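PDB 6K0P: alpha-1,3-glucanase from Paenibacillus glycanilyticus, which probably hydrolyses alpha-1,3-glucan, as a glycoside hydrolase of family 87, and binds the disaccharide nigerose at several sites on its catalytic domain. Local coordinates for residues A[493-498]-A[526-531]; A[465-468]-A[473-476]. The protein carries 1 engineered substitution. All blocks are in the same frame, centred on the assembly; numbering follows the deposited sequence.

In the fold
Contacts 1 and 2 lie side by side on neighbouring coils of the parallel beta-helix, with strand 465-469 of contact 2 paired in parallel with strand 490-496 of contact 1. The backbone ladder between them includes Met493 O with Ile467 N at 2.8 Å, and the two centres are about 13 Å apart. Contact 2 is buried and apolar: two isoleucines meet inside the coil. Contact 1 is only partly buried, joining the end of a strand to an outer loop; its two segments touch lightly, and their polar groups are spent on the sugar and on neighbouring residues. Both reach the same glucose: contact 1 bonds to its hydroxyls, whereas contact 2 offers mainly aromatic surface beside it.

Contact 1: residues A[493-498]-A[526-531]; sequences MFQSMS and VRAEQG. With GLC (alpha-D-glucopyranose), chain C.
The side-chain amide of Gln495 carries the methyl group of Ala528 on one face: Ala528 CB stands almost directly above Gln495 NE2, 3.5 Å away. The bound glucose meets the same nitrogen from elsewhere. Its O6 lies slightly off the amide plane, on the side away from Ala528, and Gln495 NE2 donates a hydrogen bond to GLC O6 at 3.1 Å, with an N-H...O angle of 154°. At the other end of the amide, Gln495 OE1 accepts a bond from Trp466 NE1 in the adjoining strand. That second bond fixes which way round the amide sits and so presents its NH2 to the sugar. CG anti to the backbone N (chi1 179°) and an extended chain beyond it carry the amide from the strand to the glucose, a reach that suits glutamine, while the small Ala528 can lie over the amide without blocking it.

Next in the loop, Glu529 takes the sugar at its anomeric hydroxyl. GLC O1 donates to Glu529 OE1 at 2.6 Å, a bond in which the other carboxylate oxygen has no part.

Farther along, the segments meet more lightly, Ser498 CB resting 3.7 Å from Gly531 O. The polar atoms of Ser498 are engaged just beyond, OG with Gly533 N and N with Gln532 OE1, so this small residue ties strand end to loop. Glycine suits the positive phi of Gly531.

Strand and loop thus form two walls of a glycan pocket that Gln460 helps to complete with a bond to the same glucose. Amide and carboxylate hold two hydroxyl groups on the ring-oxygen side of the sugar, O6 and O1; because one offers an N-H and the other accepts, together they fix how the sugar lies.

Contact 2: residues A[465-468]-A[473-476]; sequences IWIY and AIKN. With GLC (alpha-D-glucopyranose), chain C.
Ile467 and Ile474 meet inside one coil of the right-handed parallel beta-helix expected of the pectate lyase-like clan, on either side of the turn that separates strand 465-469 from strand 475-485. The touch is light: Ile467 CG2 and Ile474 CD1 approach to 4.3 Å, and the same CD1 lies 4.4 Å from the backbone Tyr468 O. Branched aliphatic chains suit this buried interior; CG1 of Ile474 anti to its N (chi1 167°) is directed, and CD1 with it, toward Ile467, and Ser417 and Met504 add to the packing around it.

Lys475, next in the chain, is partly exposed, and its long chain forms a salt bridge with Asp429.

The tight part is the aromatic pair of Trp466 and Tyr468, which leave the same strand together on the sugar-binding side. They lean on each other near the rims of their rings, Tyr468 CB lying 3.5 Å above one face of the indole and Trp466 CZ2 3.4 Å above one face of the phenol. Against the glucose the fit is slacker: GLC C6 sits at the indole edge, 4.1 Å from Trp466 CH2, while Tyr468 OH remains 3.8 Å from GLC O4.

Contact 1: residues A[493-498]-A[526-531]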
loop_
_atom_site.group_PDB
_atom_site.type_symbol
_atom_site.label_atom_id
_atom_site.label_comp_id
_atom_site.label_asym_id
_atom_site.label_seq_id
_atom_site.Cartn_x
_atom_site.Cartn_y
_atom_site.Cartn_z
ATOM N N MET A 493 -4.901 19.963 1.955
ATOM C CA MET A 493 -6.042 20.370 1.149
ATOM C C MET A 493 -7.304 20.181 1.984
ATOM O O MET A 493 -7.655 19.050 2.340
ATOM C CB MET A 493 -6.095 19.537 -0.131
ATOM C CG MET A 493 -7.301 19.799 -1.014
ATOM S SD MET A 493 -7.075 18.945 -2.588
ATOM C CE MET A 493 -8.740 18.384 -2.942
ATOM N N PHE A 494 -7.981 21.285 2.307
ATOM C CA PHE A 494 -9.184 21.265 3.130
ATOM C C PHE A 494 -10.397 21.526 2.246
ATOM O O PHE A 494 -10.364 22.419 1.391
ATOM C CB PHE A 494 -9.127 22.370 4.193
ATOM C CG PHE A 494 -8.025 22.197 5.204
ATOM C CD1 PHE A 494 -6.731 22.620 4.924
ATOM C CD2 PHE A 494 -8.289 21.637 6.450
ATOM C CE1 PHE A 494 -5.710 22.470 5.862
ATOM C CE2 PHE A 494 -7.282 21.485 7.384
ATOM C CZ PHE A 494 -5.992 21.907 7.095
ATOM N N GLN A 495 -11.477 20.773 2.462
ATOM C CA GLN A 495 -12.645 20.873 1.592
ATOM C C GLN A 495 -13.904 20.468 2.346
ATOM O O GLN A 495 -13.876 19.516 3.128
ATOM C CB GLN A 495 -12.467 19.953 0.372
ATOM C CG GLN A 495 -13.639 19.932 -0.623
ATOM C CD GLN A 495 -13.429 18.922 -1.751
ATOM O OE1 GLN A 495 -12.330 18.386 -1.917
ATOM N NE2 GLN A 495 -14.481 18.657 -2.521
ATOM N N SER A 496 -15.003 21.195 2.104
ATOM C CA SER A 496 -16.321 20.868 2.652
ATOM C C SER A 496 -17.276 20.533 1.517
ATOM O O SER A 496 -17.399 21.303 0.555
ATOM C CB SER A 496 -16.914 22.046 3.438
ATOM O OG SER A 496 -16.212 22.249 4.647
ATOM N N MET A 497 -17.963 19.402 1.645
ATOM C CA MET A 497 -19.026 19.048 0.717
ATOM C C MET A 497 -20.220 19.974 0.916
ATOM O O MET A 497 -20.686 20.173 2.043
ATOM C CB MET A 497 -19.447 17.601 0.981
ATOM C CG MET A 497 -20.686 17.141 0.237
ATOM S SD MET A 497 -20.998 15.406 0.637
ATOM C CE MET A 497 -22.605 15.140 -0.108
ATOM N N SER A 498 -20.725 20.558 -0.213
ATOM C CA SER A 498 -21.968 21.314 -0.273
ATOM C C SER A 498 -23.105 20.378 -0.664
ATOM O O SER A 498 -22.899 19.439 -1.442
ATOM C CB SER A 498 -21.868 22.410 -1.337
ATOM O OG SER A 498 -20.881 23.364 -1.013
ATOM N N VAL A 526 -12.205 26.076 -2.899
ATOM C CA VAL A 526 -13.265 27.077 -3.006
ATOM C C VAL A 526 -14.450 26.558 -3.806
ATOM O O VAL A 526 -15.607 26.772 -3.431
ATOM C CB VAL A 526 -12.680 28.364 -3.626
ATOM C CG1 VAL A 526 -13.782 29.391 -3.882
ATOM C CG2 VAL A 526 -11.624 28.946 -2.725
ATOM N N ARG A 527 -14.185 25.888 -4.926
ATOM C CA ARG A 527 -15.251 25.325 -5.747
ATOM C C ARG A 527 -14.641 24.130 -6.473
ATOM O O ARG A 527 -13.971 24.299 -7.500
ATOM C CB ARG A 527 -15.808 26.359 -6.721
ATOM C CG ARG A 527 -16.952 25.829 -7.580
ATOM C CD ARG A 527 -17.576 26.919 -8.465
ATOM N NE ARG A 527 -16.709 27.372 -9.555
ATOM C CZ ARG A 527 -16.029 28.515 -9.542
ATOM N NH1 ARG A 527 -16.099 29.321 -8.489
ATOM N NH2 ARG A 527 -15.273 28.856 -10.581
ATOM N N ALA A 528 -14.843 22.937 -5.904
ATOM C CA ALA A 528 -14.244 21.727 -6.460
ATOM C C ALA A 528 -14.804 21.399 -7.838
ATOM O O ALA A 528 -14.100 20.812 -8.669
ATOM C CB ALA A 528 -14.476 20.556 -5.503
ATOM N N GLU A 529 -16.061 21.762 -8.089
ATOM C CA GLU A 529 -16.793 21.463 -9.316
ATOM C C GLU A 529 -18.115 22.205 -9.195
ATOM O O GLU A 529 -18.421 22.775 -8.144
ATOM C CB GLU A 529 -17.033 19.954 -9.486
ATOM C CG GLU A 529 -17.758 19.332 -8.308
ATOM C CD GLU A 529 -17.888 17.828 -8.418
ATOM O OE1 GLU A 529 -18.228 17.183 -7.403
ATOM O OE2 GLU A 529 -17.652 17.285 -9.520
ATOM N N GLN A 530 -18.900 22.184 -10.274
ATOM C CA GLN A 530 -20.174 22.899 -10.292
ATOM C C GLN A 530 -21.036 22.487 -9.103
ATOM O O GLN A 530 -21.179 21.299 -8.803
ATOM C CB GLN A 530 -20.913 22.615 -11.605
ATOM C CG GLN A 530 -21.072 21.132 -11.911
ATOM C CD GLN A 530 -21.732 20.857 -13.255
ATOM O OE1 GLN A 530 -21.465 19.830 -13.893
ATOM N NE2 GLN A 530 -22.592 21.769 -13.691
ATOM N N GLY A 531 -21.585 23.486 -8.408
ATOM C CA GLY A 531 -22.475 23.250 -7.296
ATOM C C GLY A 531 -21.800 23.156 -5.948
ATOM O O GLY A 531 -22.498 23.081 -4.926
HETATM C C1 GLC C . -17.192 14.034 -6.775
HETATM C C2 GLC C . -17.541 12.603 -6.506
HETATM C C3 GLC C . -17.622 12.267 -5.040
HETATM C C4 GLC C . -16.361 12.753 -4.379
HETATM C C5 GLC C . -16.289 14.249 -4.593
HETATM C C6 GLC C . -15.032 14.798 -3.981
HETATM O O1 GLC C . -18.249 14.738 -6.507
HETATM O O2 GLC C . -18.747 12.252 -7.162
HETATM O O3 GLC C . -17.476 10.870 -4.991
HETATM O O4 GLC C . -16.356 12.463 -2.983
HETATM O O5 GLC C . -16.198 14.527 -5.954
HETATM O O6 GLC C . -14.802 16.148 -4.266
#

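Contact 2: residues A[465-468]-A[473-476]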
loop_
_atom_site.group_PDB
_atom_site.type_symbol
_atom_site.label_atom_id
_atom_site.label_comp_id
_atom_site.label_asym_id
_atom_site.label_seq_id
_atom_site.Cartn_x
_atom_site.Cartn_y
_atom_site.Cartn_z
ATOM N N ILE A 465 -2.250 15.501 1.958
ATOM C CA ILE A 465 -3.262 15.184 2.958
ATOM C C ILE A 465 -4.530 15.920 2.572
ATOM O O ILE A 465 -4.508 17.142 2.355
ATOM C CB ILE A 465 -2.832 15.570 4.387
ATOM C CG1 ILE A 465 -1.501 14.903 4.742
ATOM C CG2 ILE A 465 -3.930 15.179 5.402
ATOM C CD1 ILE A 465 -1.015 15.189 6.167
ATOM N N TRP A 466 -5.625 15.177 2.467
ATOM C CA TRP A 466 -6.937 15.716 2.140
ATOM C C TRP A 466 -7.807 15.610 3.379
ATOM O O TRP A 466 -8.044 14.506 3.885
ATOM C CB TRP A 466 -7.541 14.914 0.989
ATOM C CG TRP A 466 -8.869 15.377 0.452
ATOM C CD1 TRP A 466 -9.352 16.658 0.389
ATOM C CD2 TRP A 466 -9.870 14.544 -0.136
ATOM N NE1 TRP A 466 -10.596 16.662 -0.195
ATOM C CE2 TRP A 466 -10.936 15.375 -0.530
ATOM C CE3 TRP A 466 -9.965 13.166 -0.365
ATOM C CZ2 TRP A 466 -12.088 14.872 -1.143
ATOM C CZ3 TRP A 466 -11.105 12.664 -0.971
ATOM C CH2 TRP A 466 -12.152 13.514 -1.349
ATOM N N ILE A 467 -8.260 16.758 3.876
ATOM C CA ILE A 467 -9.179 16.834 5.003
ATOM C C ILE A 467 -10.533 17.196 4.411
ATOM O O ILE A 467 -10.751 18.348 4.008
ATOM C CB ILE A 467 -8.730 17.867 6.042
ATOM C CG1 ILE A 467 -7.282 17.611 6.505
ATOM C CG2 ILE A 467 -9.688 17.836 7.237
ATOM C CD1 ILE A 467 -6.204 18.353 5.687
ATOM N N TYR A 468 -11.436 16.217 4.330
ATOM C CA TYR A 468 -12.689 16.350 3.591
ATOM C C TYR A 468 -13.854 16.196 4.554
ATOM O O TYR A 468 -14.109 15.095 5.060
ATOM C CB TYR A 468 -12.779 15.283 2.499
ATOM C CG TYR A 468 -14.012 15.339 1.618
ATOM C CD1 TYR A 468 -14.447 16.533 1.062
ATOM C CD2 TYR A 468 -14.711 14.178 1.304
ATOM C CE1 TYR A 468 -15.564 16.580 0.226
ATOM C CE2 TYR A 468 -15.821 14.208 0.472
ATOM C CZ TYR A 468 -16.246 15.418 -0.061
ATOM O OH TYR A 468 -17.350 15.465 -0.888
ATOM N N ALA A 473 -20.179 14.292 10.646
ATOM C CA ALA A 473 -19.364 15.151 11.496
ATOM C C ALA A 473 -17.883 15.005 11.173
ATOM O O ALA A 473 -17.364 13.896 11.012
ATOM C CB ALA A 473 -19.600 14.799 12.965
ATOM N N ILE A 474 -17.200 16.143 11.108
ATOM C CA ILE A 474 -15.765 16.214 10.861
ATOM C C ILE A 474 -15.151 17.003 12.012
ATOM O O ILE A 474 -15.311 18.234 12.097
ATOM C CB ILE A 474 -15.444 16.808 9.475
ATOM C CG1 ILE A 474 -13.964 17.168 9.353
ATOM C CG2 ILE A 474 -16.338 18.018 9.151
ATOM C CD1 ILE A 474 -13.052 15.962 9.211
ATOM N N LYS A 475 -14.488 16.298 12.923
ATOM C CA LYS A 475 -14.066 16.915 14.172
ATOM C C LYS A 475 -12.955 16.095 14.806
ATOM O O LYS A 475 -12.829 14.889 14.571
ATOM C CB LYS A 475 -15.235 17.068 15.160
ATOM C CG LYS A 475 -16.032 15.780 15.409
ATOM C CD LYS A 475 -17.102 16.003 16.477
ATOM C CE LYS A 475 -18.081 14.844 16.551
ATOM N NZ LYS A 475 -19.118 15.060 17.618
ATOM N N ASN A 476 -12.151 16.772 15.628
ATOM C CA ASN A 476 -11.161 16.115 16.476
ATOM C C ASN A 476 -10.124 15.366 15.639
ATOM O O ASN A 476 -9.991 14.146 15.707
ATOM C CB ASN A 476 -11.848 15.220 17.513
ATOM C CG ASN A 476 -12.759 16.013 18.419
ATOM O OD1 ASN A 476 -12.337 17.020 18.985
ATOM N ND2 ASN A 476 -14.021 15.603 18.523
HETATM C C1 GLC C . -17.192 14.034 -6.775
HETATM C C2 GLC C . -17.541 12.603 -6.506
HETATM C C3 GLC C . -17.622 12.267 -5.040
HETATM C C4 GLC C . -16.361 12.753 -4.379
HETATM C C5 GLC C . -16.289 14.249 -4.593
HETATM C C6 GLC C . -15.032 14.798 -3.981
HETATM O O1 GLC C . -18.249 14.738 -6.507
HETATM O O2 GLC C . -18.747 12.252 -7.162
HETATM O O3 GLC C . -17.476 10.870 -4.991
HETATM O O4 GLC C . -16.356 12.463 -2.983
HETATM O O5 GLC C . -16.198 14.527 -5.954
HETATM O O6 GLC C . -14.802 16.148 -4.266
#